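Local atomic coordinates of ZINC phosphodiesterase ELAC protein 1 (Homo sapiens, PDB entry 3ZWF), a protein that uses two zinc ions to cleave phosphodiester bonds in RNA, showing some tRNA 3'-processing endonuclease activity and removing a 2',3'-cyclic phosphate from tRNAs during repair. Residues T8-S14 / T310-Y316; P123-P129 / R177-P183; H272-D278 / H289-A295. All blocks are in the same frame, centred on the assembly; numbering follows the deposited sequence.

Interaction 1: T8-S14 / T310-Y316. With ZN (zinc ion), chain D.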
loop_
_atom_site.group_PDB
_atom_site.type_symbol
_atom_site.label_atom_id
_atom_site.label_comp_id
_atom_site.label_asym_id
_atom_site.label_seq_id
_atom_site.Cartn_x
_atom_site.Cartn_y
_atom_site.Cartn_z
ATOM N N THR A 8 -10.097 2.294 -10.776
ATOM C CA THR A 8 -10.309 2.082 -12.211
ATOM C C THR A 8 -9.065 2.418 -13.027
ATOM O O THR A 8 -9.115 2.451 -14.233
ATOM C CB THR A 8 -11.503 2.862 -12.693
ATOM O OG1 THR A 8 -11.318 4.298 -12.513
ATOM C CG2 THR A 8 -12.788 2.418 -11.917
ATOM N N GLY A 9 -7.948 2.708 -12.356
ATOM C CA GLY A 9 -6.755 3.037 -13.091
ATOM C C GLY A 9 -5.794 1.884 -13.285
ATOM O O GLY A 9 -5.760 0.900 -12.496
ATOM N N ALA A 10 -4.947 2.055 -14.292
ATOM C CA ALA A 10 -3.859 1.108 -14.620
ATOM C C ALA A 10 -2.567 1.411 -13.906
ATOM O O ALA A 10 -2.215 2.566 -13.732
ATOM C CB ALA A 10 -3.567 1.123 -16.094
ATOM N N ALA A 11 -1.889 0.343 -13.494
ATOM C CA ALA A 11 -0.477 0.326 -13.070
ATOM C C ALA A 11 -0.112 0.944 -11.712
ATOM O O ALA A 11 0.835 0.479 -11.078
ATOM C CB ALA A 11 0.426 0.875 -14.200
ATOM N N TYR A 12 -0.814 1.986 -11.289
ATOM C CA TYR A 12 -0.632 2.645 -10.016
ATOM C C TYR A 12 -1.826 3.483 -9.677
ATOM O O TYR A 12 -2.586 3.868 -10.569
ATOM C CB TYR A 12 0.632 3.534 -10.007
ATOM C CG TYR A 12 0.687 4.548 -11.081
ATOM C CD1 TYR A 12 1.235 4.255 -12.327
ATOM C CD2 TYR A 12 0.178 5.834 -10.870
ATOM C CE1 TYR A 12 1.318 5.213 -13.283
ATOM C CE2 TYR A 12 0.237 6.767 -11.824
ATOM C CZ TYR A 12 0.811 6.465 -13.037
ATOM O OH TYR A 12 0.857 7.453 -14.001
ATOM N N PRO A 13 -2.016 3.786 -8.398
ATOM C CA PRO A 13 -3.121 4.645 -8.018
ATOM C C PRO A 13 -2.795 6.081 -8.294
ATOM O O PRO A 13 -1.643 6.449 -8.157
ATOM C CB PRO A 13 -3.227 4.407 -6.514
ATOM C CG PRO A 13 -1.904 3.999 -6.117
ATOM C CD PRO A 13 -1.278 3.286 -7.233
ATOM N N SER A 14 -3.799 6.862 -8.671
ATOM C CA SER A 14 -3.662 8.319 -8.813
ATOM C C SER A 14 -4.803 9.012 -8.093
ATOM O O SER A 14 -5.727 8.363 -7.612
ATOM C CB SER A 14 -3.618 8.731 -10.267
ATOM O OG SER A 14 -4.960 8.764 -10.818
ATOM N N THR A 310 -12.361 -1.029 -17.702
ATOM C CA THR A 310 -11.667 -0.456 -16.546
ATOM C C THR A 310 -10.183 -0.592 -16.747
ATOM O O THR A 310 -9.705 -0.931 -17.820
ATOM C CB THR A 310 -12.189 -1.090 -15.236
ATOM O OG1 THR A 310 -11.771 -0.333 -14.095
ATOM C CG2 THR A 310 -11.739 -2.554 -15.114
ATOM N N HIS A 311 -9.422 -0.209 -15.709
ATOM C CA HIS A 311 -7.947 -0.268 -15.762
ATOM C C HIS A 311 -7.396 0.581 -16.883
ATOM O O HIS A 311 -6.569 0.149 -17.662
ATOM C CB HIS A 311 -7.444 -1.727 -15.878
ATOM C CG HIS A 311 -6.005 -1.940 -15.526
ATOM N ND1 HIS A 311 -4.985 -1.890 -16.452
ATOM C CD2 HIS A 311 -5.432 -2.348 -14.366
ATOM C CE1 HIS A 311 -3.837 -2.172 -15.863
ATOM N NE2 HIS A 311 -4.089 -2.498 -14.609
ATOM N N PHE A 312 -7.802 1.841 -16.881
ATOM C CA PHE A 312 -7.361 2.815 -17.845
ATOM C C PHE A 312 -6.011 3.460 -17.527
ATOM O O PHE A 312 -5.721 3.743 -16.387
ATOM C CB PHE A 312 -8.408 3.923 -17.958
ATOM C CG PHE A 312 -9.780 3.450 -18.401
ATOM C CD1 PHE A 312 -9.969 3.036 -19.692
ATOM C CD2 PHE A 312 -10.863 3.458 -17.519
ATOM C CE1 PHE A 312 -11.215 2.577 -20.097
ATOM C CE2 PHE A 312 -12.119 3.007 -17.908
ATOM C CZ PHE A 312 -12.305 2.608 -19.208
ATOM N N SER A 313 -5.180 3.595 -18.559
ATOM C CA SER A 313 -3.915 4.291 -18.455
ATOM C C SER A 313 -4.134 5.633 -17.729
ATOM O O SER A 313 -5.102 6.377 -18.003
ATOM C CB SER A 313 -3.311 4.536 -19.844
ATOM O OG SER A 313 -2.098 5.290 -19.736
ATOM N N GLN A 314 -3.207 5.916 -16.797
ATOM C CA GLN A 314 -3.321 7.130 -15.998
ATOM C C GLN A 314 -2.892 8.358 -16.834
ATOM O O GLN A 314 -2.110 8.253 -17.780
ATOM C CB GLN A 314 -2.464 7.028 -14.734
ATOM C CG GLN A 314 -2.901 6.031 -13.714
ATOM C CD GLN A 314 -4.101 6.423 -12.870
ATOM O OE1 GLN A 314 -4.783 7.417 -13.131
ATOM N NE2 GLN A 314 -4.395 5.585 -11.858
ATOM N N ARG A 315 -3.443 9.511 -16.480
ATOM C CA ARG A 315 -3.092 10.763 -17.143
ATOM C C ARG A 315 -1.748 11.165 -16.542
ATOM O O ARG A 315 -1.705 11.835 -15.512
ATOM C CB ARG A 315 -4.163 11.839 -16.905
ATOM N N TYR A 316 -0.664 10.667 -17.144
ATOM C CA TYR A 316 0.712 11.040 -16.766
ATOM C C TYR A 316 1.500 11.545 -17.981
ATOM O O TYR A 316 2.407 10.869 -18.480
ATOM C CB TYR A 316 1.468 9.872 -16.105
ATOM C CG TYR A 316 2.896 10.251 -15.739
ATOM C CD1 TYR A 316 3.142 11.272 -14.821
ATOM C CD2 TYR A 316 3.993 9.628 -16.341
ATOM C CE1 TYR A 316 4.443 11.654 -14.492
ATOM C CE2 TYR A 316 5.299 9.999 -16.026
ATOM C CZ TYR A 316 5.514 11.018 -15.097
ATOM O OH TYR A 316 6.784 11.410 -14.765
HETATM ZN ZN ZN D . -2.575 -3.683 -13.553
HETATM O O HOH W 1 -1.177 4.009 -16.026
HETATM O O HOH W 2 -0.572 10.083 -13.433
HETATM O O HOH W 3 -0.826 -4.854 -13.033
#

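Interaction 2: P123-P129 / R177-P183. With ZN (zinc ion), chain E; PO4 (phosphate ion), chain F.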
loop_
_atom_site.group_PDB
_atom_site.type_symbol
_atom_site.label_atom_id
_atom_site.label_comp_id
_atom_site.label_asym_id
_atom_site.label_seq_id
_atom_site.Cartn_x
_atom_site.Cartn_y
_atom_site.Cartn_z
ATOM N N PRO A 123 -0.766 -21.365 -11.473
ATOM C CA PRO A 123 -0.804 -21.029 -12.883
ATOM C C PRO A 123 -0.051 -22.025 -13.776
ATOM O O PRO A 123 0.709 -22.879 -13.300
ATOM C CB PRO A 123 -0.140 -19.670 -12.922
ATOM C CG PRO A 123 0.806 -19.715 -11.782
ATOM C CD PRO A 123 0.200 -20.534 -10.732
ATOM N N THR A 124 -0.285 -21.903 -15.074
ATOM C CA THR A 124 0.470 -22.667 -16.059
ATOM C C THR A 124 1.440 -21.708 -16.755
ATOM O O THR A 124 1.189 -20.502 -16.847
ATOM C CB THR A 124 -0.407 -23.435 -17.033
ATOM O OG1 THR A 124 -1.179 -22.525 -17.822
ATOM C CG2 THR A 124 -1.312 -24.396 -16.266
ATOM N N ALA A 125 2.526 -22.290 -17.261
ATOM C CA ALA A 125 3.649 -21.529 -17.841
ATOM C C ALA A 125 3.227 -20.756 -19.105
ATOM O O ALA A 125 3.787 -19.701 -19.418
ATOM C CB ALA A 125 4.816 -22.496 -18.168
ATOM N N ASP A 126 2.209 -21.262 -19.808
ATOM C CA ASP A 126 1.745 -20.614 -21.049
ATOM C C ASP A 126 0.801 -19.416 -20.811
ATOM O O ASP A 126 0.205 -18.913 -21.728
ATOM C CB ASP A 126 1.132 -21.618 -22.052
ATOM C CG ASP A 126 -0.117 -22.335 -21.524
ATOM O OD1 ASP A 126 -0.413 -22.274 -20.325
ATOM O OD2 ASP A 126 -0.809 -23.007 -22.327
ATOM N N GLN A 127 0.718 -18.959 -19.562
ATOM C CA GLN A 127 -0.041 -17.772 -19.211
ATOM C C GLN A 127 0.813 -16.519 -19.306
ATOM O O GLN A 127 0.326 -15.444 -19.053
ATOM C CB GLN A 127 -0.564 -17.861 -17.787
ATOM C CG GLN A 127 -1.716 -18.849 -17.650
ATOM C CD GLN A 127 -2.350 -18.789 -16.271
ATOM O OE1 GLN A 127 -2.120 -19.663 -15.442
ATOM N NE2 GLN A 127 -3.147 -17.728 -16.013
ATOM N N CYS A 128 2.094 -16.676 -19.611
ATOM C CA CYS A 128 2.943 -15.506 -19.775
ATOM C C CYS A 128 4.082 -15.815 -20.734
ATOM O O CYS A 128 4.261 -16.954 -21.119
ATOM C CB CYS A 128 3.443 -15.038 -18.410
ATOM S SG CYS A 128 4.451 -16.209 -17.557
ATOM N N PRO A 129 4.855 -14.793 -21.137
ATOM C CA PRO A 129 5.831 -15.055 -22.193
ATOM C C PRO A 129 6.962 -15.973 -21.755
ATOM O O PRO A 129 7.261 -16.076 -20.565
ATOM C CB PRO A 129 6.365 -13.652 -22.535
ATOM C CG PRO A 129 5.291 -12.739 -22.112
ATOM C CD PRO A 129 4.737 -13.354 -20.872
ATOM N N ARG A 177 -7.778 -19.039 -16.753
ATOM C CA ARG A 177 -6.457 -18.527 -17.069
ATOM C C ARG A 177 -6.521 -17.456 -18.149
ATOM O O ARG A 177 -7.207 -17.626 -19.192
ATOM C CB ARG A 177 -5.534 -19.637 -17.543
ATOM C CG ARG A 177 -5.297 -20.733 -16.495
ATOM C CD ARG A 177 -4.506 -21.880 -17.099
ATOM N NE ARG A 177 -5.284 -22.527 -18.136
ATOM C CZ ARG A 177 -4.793 -23.273 -19.114
ATOM N NH1 ARG A 177 -3.488 -23.502 -19.212
ATOM N NH2 ARG A 177 -5.620 -23.803 -20.007
ATOM N N LEU A 178 -5.782 -16.391 -17.862
ATOM C CA LEU A 178 -5.525 -15.293 -18.785
ATOM C C LEU A 178 -4.052 -15.195 -19.135
ATOM O O LEU A 178 -3.214 -15.783 -18.455
ATOM C CB LEU A 178 -5.985 -13.945 -18.183
ATOM C CG LEU A 178 -7.417 -13.911 -17.655
ATOM C CD1 LEU A 178 -7.797 -12.549 -17.076
ATOM C CD2 LEU A 178 -8.412 -14.210 -18.795
ATOM N N PHE A 179 -3.746 -14.510 -20.229
ATOM C CA PHE A 179 -2.376 -14.271 -20.661
ATOM C C PHE A 179 -1.996 -12.837 -20.314
ATOM O O PHE A 179 -2.679 -11.902 -20.717
ATOM C CB PHE A 179 -2.207 -14.468 -22.154
ATOM C CG PHE A 179 -0.777 -14.523 -22.577
ATOM C CD1 PHE A 179 -0.078 -13.358 -22.895
ATOM C CD2 PHE A 179 -0.091 -15.753 -22.601
ATOM C CE1 PHE A 179 1.284 -13.416 -23.222
ATOM C CE2 PHE A 179 1.272 -15.818 -22.959
ATOM C CZ PHE A 179 1.954 -14.630 -23.259
ATOM N N HIS A 180 -0.901 -12.676 -19.572
ATOM C CA HIS A 180 -0.428 -11.371 -19.185
ATOM C C HIS A 180 1.106 -11.436 -19.066
ATOM O O HIS A 180 1.713 -12.481 -19.345
ATOM C CB HIS A 180 -1.166 -10.954 -17.909
ATOM C CG HIS A 180 -0.882 -9.550 -17.428
ATOM N ND1 HIS A 180 -0.933 -8.427 -18.237
ATOM C CD2 HIS A 180 -0.581 -9.103 -16.184
ATOM C CE1 HIS A 180 -0.630 -7.355 -17.506
ATOM N NE2 HIS A 180 -0.429 -7.737 -16.260
ATOM N N ARG A 181 1.746 -10.347 -18.640
ATOM C CA ARG A 181 3.202 -10.341 -18.441
ATOM C C ARG A 181 3.620 -11.327 -17.358
ATOM O O ARG A 181 4.710 -11.919 -17.401
ATOM C CB ARG A 181 3.710 -8.922 -18.046
ATOM C CG ARG A 181 3.464 -7.864 -19.058
ATOM C CD ARG A 181 4.362 -6.618 -18.838
ATOM N NE ARG A 181 4.364 -6.055 -17.477
ATOM C CZ ARG A 181 3.313 -5.476 -16.881
ATOM N NH1 ARG A 181 2.110 -5.414 -17.470
ATOM N NH2 ARG A 181 3.455 -4.980 -15.660
ATOM N N ILE A 182 2.739 -11.514 -16.375
ATOM C CA ILE A 182 2.848 -12.613 -15.402
ATOM C C ILE A 182 1.501 -13.307 -15.458
ATOM O O ILE A 182 0.562 -12.748 -16.040
ATOM C CB ILE A 182 3.172 -12.145 -13.962
ATOM C CG1 ILE A 182 2.114 -11.238 -13.372
ATOM C CG2 ILE A 182 4.562 -11.472 -13.948
ATOM C CD1 ILE A 182 2.284 -11.017 -11.899
ATOM N N PRO A 183 1.388 -14.522 -14.885
ATOM C CA PRO A 183 0.088 -15.172 -14.994
ATOM C C PRO A 183 -1.034 -14.399 -14.304
ATOM O O PRO A 183 -0.850 -13.838 -13.210
ATOM C CB PRO A 183 0.310 -16.516 -14.333
ATOM C CG PRO A 183 1.814 -16.772 -14.514
ATOM C CD PRO A 183 2.397 -15.420 -14.326
HETATM ZN ZN ZN E . -0.592 -6.324 -14.460
HETATM P P PO4 F . 0.152 -3.161 -15.326
HETATM O O1 PO4 F . 0.163 -4.672 -15.672
HETATM O O2 PO4 F . 1.252 -3.028 -14.148
HETATM O O3 PO4 F . -1.117 -2.756 -14.689
HETATM O O4 PO4 F . 0.653 -2.442 -16.529
HETATM O O HOH W 3 -0.826 -4.854 -13.033
#

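Interaction 3: H272-D278 / H289-A295. With PO4 (phosphate ion), chain F.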
loop_
_atom_site.group_PDB
_atom_site.type_symbol
_atom_site.label_atom_id
_atom_site.label_comp_id
_atom_site.label_asym_id
_atom_site.label_seq_id
_atom_site.Cartn_x
_atom_site.Cartn_y
_atom_site.Cartn_z
ATOM N N HIS A 272 -13.708 -5.978 -17.888
ATOM C CA HIS A 272 -12.519 -6.238 -18.687
ATOM C C HIS A 272 -11.632 -4.973 -18.696
ATOM O O HIS A 272 -12.122 -3.858 -18.753
ATOM C CB HIS A 272 -12.934 -6.602 -20.127
ATOM C CG HIS A 272 -11.888 -7.322 -20.915
ATOM N ND1 HIS A 272 -10.707 -6.728 -21.319
ATOM C CD2 HIS A 272 -11.881 -8.579 -21.439
ATOM C CE1 HIS A 272 -9.992 -7.622 -21.994
ATOM N NE2 HIS A 272 -10.680 -8.743 -22.087
ATOM N N GLU A 273 -10.323 -5.190 -18.692
ATOM C CA GLU A 273 -9.430 -4.036 -18.889
ATOM C C GLU A 273 -9.427 -3.461 -20.314
ATOM O O GLU A 273 -9.708 -4.121 -21.308
ATOM C CB GLU A 273 -7.995 -4.380 -18.530
ATOM C CG GLU A 273 -7.330 -5.374 -19.464
ATOM C CD GLU A 273 -5.891 -4.959 -19.703
ATOM O OE1 GLU A 273 -5.675 -3.929 -20.391
ATOM O OE2 GLU A 273 -4.993 -5.601 -19.137
ATOM N N ALA A 274 -9.151 -2.180 -20.391
ATOM C CA ALA A 274 -8.816 -1.531 -21.661
ATOM C C ALA A 274 -7.776 -0.455 -21.378
ATOM O O ALA A 274 -8.095 0.727 -21.343
ATOM C CB ALA A 274 -10.037 -0.921 -22.335
ATOM N N THR A 275 -6.556 -0.922 -21.144
ATOM C CA THR A 275 -5.479 -0.045 -20.665
ATOM C C THR A 275 -5.168 1.105 -21.625
ATOM O O THR A 275 -5.028 2.273 -21.209
ATOM C CB THR A 275 -4.188 -0.827 -20.294
ATOM O OG1 THR A 275 -4.496 -1.814 -19.299
ATOM C CG2 THR A 275 -3.130 0.149 -19.785
ATOM N N LEU A 276 -5.107 0.790 -22.922
ATOM C CA LEU A 276 -4.745 1.770 -23.921
ATOM C C LEU A 276 -5.810 1.784 -25.009
ATOM O O LEU A 276 -6.589 0.843 -25.145
ATOM C CB LEU A 276 -3.409 1.424 -24.572
ATOM C CG LEU A 276 -2.191 1.453 -23.674
ATOM C CD1 LEU A 276 -0.944 1.091 -24.466
ATOM C CD2 LEU A 276 -2.104 2.867 -23.112
ATOM N N ASP A 277 -5.810 2.854 -25.778
ATOM C CA ASP A 277 -6.744 2.986 -26.887
ATOM C C ASP A 277 -6.295 2.104 -28.051
ATOM O O ASP A 277 -5.155 1.616 -28.097
ATOM C CB ASP A 277 -6.876 4.431 -27.344
ATOM C CG ASP A 277 -5.557 5.020 -27.745
ATOM O OD1 ASP A 277 -4.760 5.344 -26.845
ATOM O OD2 ASP A 277 -5.288 5.090 -28.955
ATOM N N ASP A 278 -7.192 1.879 -28.984
ATOM C CA ASP A 278 -6.943 0.903 -30.071
ATOM C C ASP A 278 -5.752 1.250 -30.951
ATOM O O ASP A 278 -5.100 0.367 -31.476
ATOM C CB ASP A 278 -8.172 0.763 -30.984
ATOM C CG ASP A 278 -9.341 0.096 -30.301
ATOM O OD1 ASP A 278 -9.148 -0.746 -29.435
ATOM O OD2 ASP A 278 -10.491 0.410 -30.657
ATOM N N HIS A 289 -1.622 -6.287 -22.186
ATOM C CA HIS A 289 -2.834 -5.517 -21.997
ATOM C C HIS A 289 -3.760 -5.615 -23.231
ATOM O O HIS A 289 -3.375 -6.145 -24.270
ATOM C CB HIS A 289 -2.513 -4.051 -21.659
ATOM C CG HIS A 289 -1.963 -3.868 -20.273
ATOM N ND1 HIS A 289 -2.566 -4.409 -19.162
ATOM C CD2 HIS A 289 -0.878 -3.189 -19.816
ATOM C CE1 HIS A 289 -1.867 -4.096 -18.081
ATOM N NE2 HIS A 289 -0.818 -3.374 -18.451
ATOM N N SER A 290 -4.939 -5.044 -23.046
ATOM C CA SER A 290 -5.997 -4.978 -24.079
ATOM C C SER A 290 -6.394 -3.542 -24.392
ATOM O O SER A 290 -6.179 -2.588 -23.617
ATOM C CB SER A 290 -7.218 -5.731 -23.586
ATOM O OG SER A 290 -6.958 -7.110 -23.499
ATOM N N THR A 291 -7.006 -3.402 -25.549
ATOM C CA THR A 291 -7.590 -2.137 -25.964
ATOM C C THR A 291 -9.127 -2.321 -26.057
ATOM O O THR A 291 -9.631 -3.441 -25.902
ATOM C CB THR A 291 -7.034 -1.700 -27.318
ATOM O OG1 THR A 291 -7.507 -2.591 -28.325
ATOM C CG2 THR A 291 -5.498 -1.662 -27.302
ATOM N N PRO A 292 -9.882 -1.224 -26.273
ATOM C CA PRO A 292 -11.324 -1.435 -26.257
ATOM C C PRO A 292 -11.847 -2.400 -27.333
ATOM O O PRO A 292 -12.772 -3.152 -27.062
ATOM C CB PRO A 292 -11.873 -0.037 -26.503
ATOM C CG PRO A 292 -10.850 0.865 -25.854
ATOM C CD PRO A 292 -9.544 0.219 -26.203
ATOM N N GLN A 293 -11.234 -2.383 -28.508
ATOM C CA GLN A 293 -11.672 -3.317 -29.565
ATOM C C GLN A 293 -11.414 -4.771 -29.166
ATOM O O GLN A 293 -12.187 -5.658 -29.482
ATOM C CB GLN A 293 -11.021 -2.994 -30.895
ATOM C CG GLN A 293 -11.607 -3.833 -32.074
ATOM C CD GLN A 293 -13.144 -3.813 -32.232
ATOM O OE1 GLN A 293 -13.816 -4.881 -32.109
ATOM N NE2 GLN A 293 -13.695 -2.642 -32.554
ATOM N N MET A 294 -10.336 -5.015 -28.427
ATOM C CA MET A 294 -10.019 -6.400 -28.019
ATOM C C MET A 294 -11.028 -6.877 -26.983
ATOM O O MET A 294 -11.540 -8.026 -27.053
ATOM C CB MET A 294 -8.594 -6.508 -27.446
ATOM C CG MET A 294 -7.516 -6.206 -28.466
ATOM S SD MET A 294 -5.900 -5.930 -27.710
ATOM C CE MET A 294 -5.671 -7.488 -26.799
ATOM N N ALA A 295 -11.370 -5.977 -26.066
ATOM C CA ALA A 295 -12.343 -6.280 -25.023
ATOM C C ALA A 295 -13.738 -6.516 -25.641
ATOM O O ALA A 295 -14.442 -7.457 -25.270
ATOM C CB ALA A 295 -12.403 -5.171 -23.985
HETATM P P PO4 F . 0.152 -3.161 -15.326
HETATM O O1 PO4 F . 0.163 -4.672 -15.672
HETATM O O2 PO4 F . 1.252 -3.028 -14.148
HETATM O O3 PO4 F . -1.117 -2.756 -14.689
HETATM O O4 PO4 F . 0.653 -2.442 -16.529
#

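Interaction 1: T8-S14 / T310-Y316
The imidazole of His311 lies over Ala10, whose CA sits 3.5 Å from the ring centroid, close to the ring normal, with Ala10 CB 3.3 Å from His311 CE1. In this metallo-beta-lactamase fold His311 is a zinc ligand: its NE2 binds ZN of chain D at 2.2 Å, with Asp64, His65 and Asp251 completing the protein ligands, while its ND1 is hydrogen-bonded to Thr275. Just beyond the histidine the two loops pair as a single beta bridge, Phe312 N donating to Thr8 O (3.0 Å) and Ala10 N to Phe312 O (2.8 Å). A CB on Gly9 would clash with Gln314 NE2. The Gln314 side chain reaches across to the first loop, its CG packing over the face of the Tyr12 ring, and Tyr12 itself also packs on Thr75 of the second subunit. The Gln314 amide clamps the loop twice: NE2 donates to Tyr12 O (2.8 Å), and OE1 accepts from Ser14 OG at 2.7 Å.

Interaction 2: P123-P129 / R177-P183
A 3-10 turn at 125-127 abuts the end of strand 171-179, its backbone nearest at Gln127 and Phe179, with CA atoms 4.5 Å apart. Gln127 O takes the hydrogen bond of His180 N (3.1 Å) and a CA-H...O contact from Phe179 CA (3.4 Å). The Gln127 side chain makes a second link, NE2 to Leu178 O at 3.1 Å, while its OE1 accepts from Thr124 N (2.9 Å). Segment 177-183 brings a ligand to the zinc site of the metallo-beta-lactamase fold: His180 points away from the turn and binds ZN of chain E through NE2 at 2.3 Å, alongside His60, His62 and Asp251; its ND1 is hydrogen-bonded to Gly288 O. Arg181 NH1 donates to phosphate O1 (2.8 Å), an oxygen that also binds this zinc. At the far end Arg177 NH1 donates to Thr124 OG1 (2.9 Å) and forms a longer salt bridge with Asp126 OD1 (3.5 Å). Phe179 lies against Cys128 CA in a CH-pi contact, and Pro183 CB meets Pro123 CB at 3.5 Å.

Interaction 3: H272-D278 / H289-A295
Hydrogen bonds to two carboxylates, Glu273 and Asp278, dominate this contact, which joins the end of strand 269-273 to the N terminus of helix 292-301 beside the zinc site of the metallo-beta-lactamase fold. Glu273 OE2 accepts from His289 ND1 (2.7 Å) and OE1 from Ser290 N (3.0 Å); OE1 also accepts from Thr275 OG1 (2.7 Å). This His-carboxylate bond orients the imidazole, so that His289 NE2 on its other side donates to phosphate O4 at 2.6 Å, the ion that Arg181 also holds. Asp278 serves the helix start: Thr291 is the N-cap, and its OG1 donates to Asp278 OD1 at 2.7 Å; in the first turn of the helix, Gln293 N donates to the same Asp278 OD1 at 2.8 Å. Two CA-H...O contacts join the segments, Ala274 CA to Ser290 O (3.4 Å) and Thr291 CA to Leu276 O (3.2 Å). The CH-pi contacts are two, Thr275 CB over the His289 ring and Ala295 CB over the His272 ring, while Ala274 CB packs on Pro292 CG at 4.0 Å.

From the N terminus, the loop after strand 2-5 waits almost 300 residues for its partner after strand 306-310; interaction 1 thus closes a loop that encloses the other two. Inside it, interaction 2 closes first, joining the loop after strand 116-121 to the end of strand 171-179, and interaction 3 then closes a short loop containing helix 281-286. These two lie in series, and none cross. Interactions 1 and 2 tie parts of one sheet to the other; interaction 3 ties strand 269-273 of the second sheet to helix 292-301. All meet around the two zincs: His289 of interaction 3 packs against both His311 and His180, Thr310 O meets Ala274 N, and one phosphate touches interactions 2 and 3.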